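Local structure of Phenolphthiocerol/phthiocerol polyketide synthase subunit C (Mycobacterium tuberculosis H37Rv, 8QZI) at residues Ile38-Ala48 / Asn93-Val105. The protein contributes to building the polyketide chain of phthiocerol and phenolphthiocerol lipids, probably carrying the growing chain on a phosphopantetheine arm of its carrier domain. Sequence-based numbering, arbitrary orientation.
Sequences IRAQLDALDAA and NRLEASLGITLPV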
loop_
_atom_site.group_PDB
_atom_site.type_symbol
_atom_site.label_atom_id
_atom_site.label_comp_id
_atom_site.label_asym_id
_atom_site.label_seq_id
_atom_site.Cartn_x
_atom_site.Cartn_y
_atom_site.Cartn_z
ATOM N N ILE F 38 -9.192 -25.870 -10.552
ATOM C CA ILE F 38 -8.329 -24.792 -10.085
ATOM C C ILE F 38 -8.386 -24.704 -8.555
ATOM O O ILE F 38 -8.075 -23.670 -7.963
ATOM C CB ILE F 38 -8.717 -23.459 -10.749
ATOM C CG1 ILE F 38 -8.939 -23.667 -12.255
ATOM C CG2 ILE F 38 -7.659 -22.400 -10.484
ATOM C CD1 ILE F 38 -7.926 -24.590 -12.914
ATOM N N ARG F 39 -8.788 -25.812 -7.930
ATOM C CA ARG F 39 -8.866 -25.921 -6.472
ATOM C C ARG F 39 -7.596 -26.590 -5.944
ATOM O O ARG F 39 -7.611 -27.701 -5.413
ATOM C CB ARG F 39 -10.119 -26.695 -6.056
ATOM C CG ARG F 39 -11.007 -27.187 -7.204
ATOM C CD ARG F 39 -10.298 -28.205 -8.097
ATOM N NE ARG F 39 -11.077 -28.521 -9.292
ATOM C CZ ARG F 39 -10.551 -28.876 -10.463
ATOM N NH1 ARG F 39 -11.347 -29.146 -11.489
ATOM N NH2 ARG F 39 -9.233 -28.950 -10.613
ATOM N N ALA F 40 -6.479 -25.886 -6.113
ATOM C CA ALA F 40 -5.160 -26.357 -5.678
ATOM C C ALA F 40 -4.853 -27.648 -6.435
ATOM O O ALA F 40 -4.941 -27.658 -7.672
ATOM C CB ALA F 40 -5.136 -26.464 -4.158
ATOM N N GLN F 41 -4.494 -28.739 -5.754
ATOM C CA GLN F 41 -4.074 -29.992 -6.385
ATOM C C GLN F 41 -2.762 -29.829 -7.163
ATOM O O GLN F 41 -2.484 -30.571 -8.110
ATOM C CB GLN F 41 -5.203 -30.597 -7.242
ATOM C CG GLN F 41 -5.244 -30.327 -8.751
ATOM C CD GLN F 41 -6.348 -31.141 -9.446
ATOM O OE1 GLN F 41 -7.133 -31.821 -8.788
ATOM N NE2 GLN F 41 -6.404 -31.072 -10.773
ATOM N N LEU F 42 -1.931 -28.874 -6.725
ATOM C CA LEU F 42 -0.571 -28.643 -7.221
ATOM C C LEU F 42 -0.453 -28.705 -8.740
ATOM O O LEU F 42 -1.294 -28.152 -9.456
ATOM C CB LEU F 42 0.409 -29.633 -6.582
ATOM C CG LEU F 42 1.734 -29.006 -6.113
ATOM C CD1 LEU F 42 2.951 -29.494 -6.917
ATOM C CD2 LEU F 42 1.619 -27.477 -6.155
ATOM N N ASP F 43 0.608 -29.345 -9.240
ATOM C CA ASP F 43 0.851 -29.381 -10.681
ATOM C C ASP F 43 -0.436 -29.653 -11.467
ATOM O O ASP F 43 -0.779 -28.900 -12.384
ATOM C CB ASP F 43 1.936 -30.413 -11.023
ATOM C CG ASP F 43 1.922 -31.629 -10.107
ATOM O OD1 ASP F 43 2.711 -31.639 -9.139
ATOM O OD2 ASP F 43 1.130 -32.575 -10.351
ATOM N N ALA F 44 -1.169 -30.717 -11.118
ATOM C CA ALA F 44 -2.409 -31.047 -11.822
ATOM C C ALA F 44 -2.171 -31.258 -13.311
ATOM O O ALA F 44 -1.828 -32.364 -13.740
ATOM C CB ALA F 44 -3.443 -29.940 -11.626
ATOM N N LEU F 45 -2.380 -30.200 -14.104
ATOM C CA LEU F 45 -1.970 -30.137 -15.505
ATOM C C LEU F 45 -0.539 -30.643 -15.655
ATOM O O LEU F 45 -0.317 -31.779 -16.088
ATOM C CB LEU F 45 -2.108 -28.692 -16.025
ATOM C CG LEU F 45 -1.904 -28.311 -17.504
ATOM C CD1 LEU F 45 -2.399 -26.888 -17.812
ATOM C CD2 LEU F 45 -0.453 -28.466 -17.929
ATOM N N ASP F 46 0.435 -29.787 -15.314
ATOM C CA ASP F 46 1.837 -30.143 -15.090
ATOM C C ASP F 46 2.567 -30.717 -16.302
ATOM O O ASP F 46 3.775 -30.490 -16.446
ATOM C CB ASP F 46 1.961 -31.122 -13.915
ATOM C CG ASP F 46 1.443 -32.527 -14.235
ATOM O OD1 ASP F 46 1.926 -33.152 -15.204
ATOM O OD2 ASP F 46 0.553 -33.018 -13.495
ATOM N N ALA F 47 1.854 -31.461 -17.159
ATOM C CA ALA F 47 2.432 -32.263 -18.243
ATOM C C ALA F 47 3.724 -31.674 -18.813
ATOM O O ALA F 47 3.783 -30.468 -19.087
ATOM C CB ALA F 47 1.392 -32.451 -19.350
ATOM N N ALA F 48 4.758 -32.512 -18.985
ATOM C CA ALA F 48 6.103 -32.094 -19.400
ATOM C C ALA F 48 6.800 -31.212 -18.359
ATOM O O ALA F 48 6.822 -31.551 -17.170
ATOM C CB ALA F 48 6.069 -31.370 -20.752
ATOM N N ASN F 93 -3.254 -14.967 -3.778
ATOM C CA ASN F 93 -4.073 -15.935 -3.059
ATOM C C ASN F 93 -4.768 -16.903 -4.010
ATOM O O ASN F 93 -4.995 -18.068 -3.650
ATOM C CB ASN F 93 -5.106 -15.223 -2.185
ATOM C CG ASN F 93 -4.470 -14.514 -1.016
ATOM O OD1 ASN F 93 -3.336 -14.036 -1.111
ATOM N ND2 ASN F 93 -5.189 -14.442 0.103
ATOM N N ARG F 94 -5.092 -16.441 -5.222
ATOM C CA ARG F 94 -5.595 -17.335 -6.259
ATOM C C ARG F 94 -4.513 -18.311 -6.717
ATOM O O ARG F 94 -4.755 -19.519 -6.816
ATOM C CB ARG F 94 -6.122 -16.511 -7.437
ATOM N N LEU F 95 -3.312 -17.801 -7.013
ATOM C CA LEU F 95 -2.203 -18.661 -7.407
ATOM C C LEU F 95 -2.013 -19.782 -6.399
ATOM O O LEU F 95 -1.966 -20.962 -6.765
ATOM C CB LEU F 95 -0.909 -17.845 -7.525
ATOM C CG LEU F 95 -0.806 -16.459 -8.176
ATOM C CD1 LEU F 95 0.374 -15.710 -7.566
ATOM C CD2 LEU F 95 -0.662 -16.542 -9.690
ATOM N N GLU F 96 -1.896 -19.424 -5.119
ATOM C CA GLU F 96 -1.661 -20.430 -4.094
ATOM C C GLU F 96 -2.816 -21.422 -4.028
ATOM O O GLU F 96 -2.596 -22.639 -3.927
ATOM C CB GLU F 96 -1.430 -19.755 -2.742
ATOM C CG GLU F 96 -0.358 -18.668 -2.768
ATOM C CD GLU F 96 0.884 -19.040 -3.583
ATOM O OE1 GLU F 96 1.156 -18.383 -4.619
ATOM O OE2 GLU F 96 1.592 -19.994 -3.183
ATOM N N ALA F 97 -4.055 -20.928 -4.112
ATOM C CA ALA F 97 -5.202 -21.814 -4.258
ATOM C C ALA F 97 -5.226 -22.533 -5.608
ATOM O O ALA F 97 -5.916 -23.552 -5.739
ATOM C CB ALA F 97 -6.496 -21.027 -4.064
ATOM N N SER F 98 -4.486 -22.025 -6.596
ATOM C CA SER F 98 -4.365 -22.653 -7.919
ATOM C C SER F 98 -3.264 -23.708 -7.873
ATOM O O SER F 98 -3.536 -24.912 -7.910
ATOM C CB SER F 98 -4.073 -21.584 -8.978
ATOM O OG SER F 98 -4.600 -21.933 -10.241
ATOM N N LEU F 99 -2.015 -23.261 -7.786
ATOM C CA LEU F 99 -0.878 -24.151 -7.597
ATOM C C LEU F 99 -0.787 -24.478 -6.115
ATOM O O LEU F 99 -0.424 -23.620 -5.304
ATOM C CB LEU F 99 0.396 -23.488 -8.107
ATOM C CG LEU F 99 0.116 -22.508 -9.249
ATOM C CD1 LEU F 99 1.396 -21.855 -9.743
ATOM C CD2 LEU F 99 -0.624 -23.194 -10.398
ATOM N N GLY F 100 -1.120 -25.715 -5.761
ATOM C CA GLY F 100 -1.293 -26.103 -4.372
ATOM C C GLY F 100 -0.075 -25.947 -3.489
ATOM O O GLY F 100 0.169 -26.773 -2.603
ATOM N N ILE F 101 0.697 -24.891 -3.724
ATOM C CA ILE F 101 1.849 -24.554 -2.901
ATOM C C ILE F 101 1.557 -23.238 -2.182
ATOM O O ILE F 101 0.702 -22.448 -2.589
ATOM C CB ILE F 101 3.160 -24.469 -3.724
ATOM C CG1 ILE F 101 2.898 -23.982 -5.157
ATOM C CG2 ILE F 101 3.888 -25.809 -3.744
ATOM C CD1 ILE F 101 3.956 -23.024 -5.690
ATOM N N THR F 102 2.276 -23.018 -1.082
ATOM C CA THR F 102 2.182 -21.798 -0.284
ATOM C C THR F 102 3.525 -21.083 -0.360
ATOM O O THR F 102 4.527 -21.581 0.166
ATOM C CB THR F 102 1.803 -22.121 1.164
ATOM O OG1 THR F 102 0.379 -22.076 1.311
ATOM C CG2 THR F 102 2.443 -21.134 2.135
ATOM N N LEU F 103 3.549 -19.927 -1.014
ATOM C CA LEU F 103 4.764 -19.162 -1.263
ATOM C C LEU F 103 4.570 -17.704 -0.881
ATOM O O LEU F 103 3.451 -17.266 -0.601
ATOM C CB LEU F 103 5.186 -19.290 -2.738
ATOM C CG LEU F 103 6.473 -20.087 -2.966
ATOM C CD1 LEU F 103 7.451 -19.272 -3.796
ATOM C CD2 LEU F 103 7.098 -20.479 -1.641
ATOM N N PRO F 104 5.650 -16.913 -0.877
ATOM C CA PRO F 104 5.643 -15.636 -0.148
ATOM C C PRO F 104 4.635 -14.621 -0.675
ATOM O O PRO F 104 4.222 -14.640 -1.838
ATOM C CB PRO F 104 7.076 -15.122 -0.327
ATOM C CG PRO F 104 7.566 -15.794 -1.567
ATOM C CD PRO F 104 6.948 -17.157 -1.531
ATOM N N VAL F 105 4.265 -13.698 0.223
ATOM C CA VAL F 105 3.349 -12.607 -0.109
ATOM C C VAL F 105 4.056 -11.411 -0.733
ATOM O O VAL F 105 3.384 -10.540 -1.306
ATOM C CB VAL F 105 2.565 -12.134 1.136
ATOM C CG1 VAL F 105 1.976 -13.323 1.893
ATOM C CG2 VAL F 105 3.446 -11.280 2.050
#
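L42 reaches across to G100 and I101, laying one methyl over the turn that follows helix 85-98. Its CB stands 4.3 Å from G100 N, at the edge of contact, and CG remains at a similar distance. From there the chain forks. L42 CD2 drops onto the backbone, 3.3 Å from G100 N and 3.5 Å from G100 C, and also meets the branched side of I101, with CG2 at 3.7 Å. CD1 takes the other direction and stays farther from I101. Both torsions of L42 (chi1 -136°, chi2 -113°) lie away from staggered positions, so this placement of CD2 is not that of a relaxed leucine rotamer. L99, on the same turn, directs its side chain to L54 of helix 52-66 and L121 of helix 119-124.

Closer to the helix, backbone meets backbone. A40 N faces A97 O in a bond modelled so short that its exact geometry is doubtful, while A40 CA approaches S98 O at 3.1 Å in a CH...O contact. A40 CB lies 3.4 Å from A97 O, with G100 CA somewhat farther off. Acceptors also crowd together: I38 O with A97 O, and A40 O with S98 O, each pair 3.1 Å apart and unable to bond to each other. I38 CG2 makes a close methyl-to-hydroxyl approach, 3.1 Å from S98 OG, with no hydrogen bond.

The loop before helix 52-66 thus drapes over the C-terminal end of helix 85-98 in this carrier domain. Apart from the doubtful A40 bond, carbonyl oxygens crowd carbonyl oxygens, which is probably unfavourable and fits a weakly held surface contact.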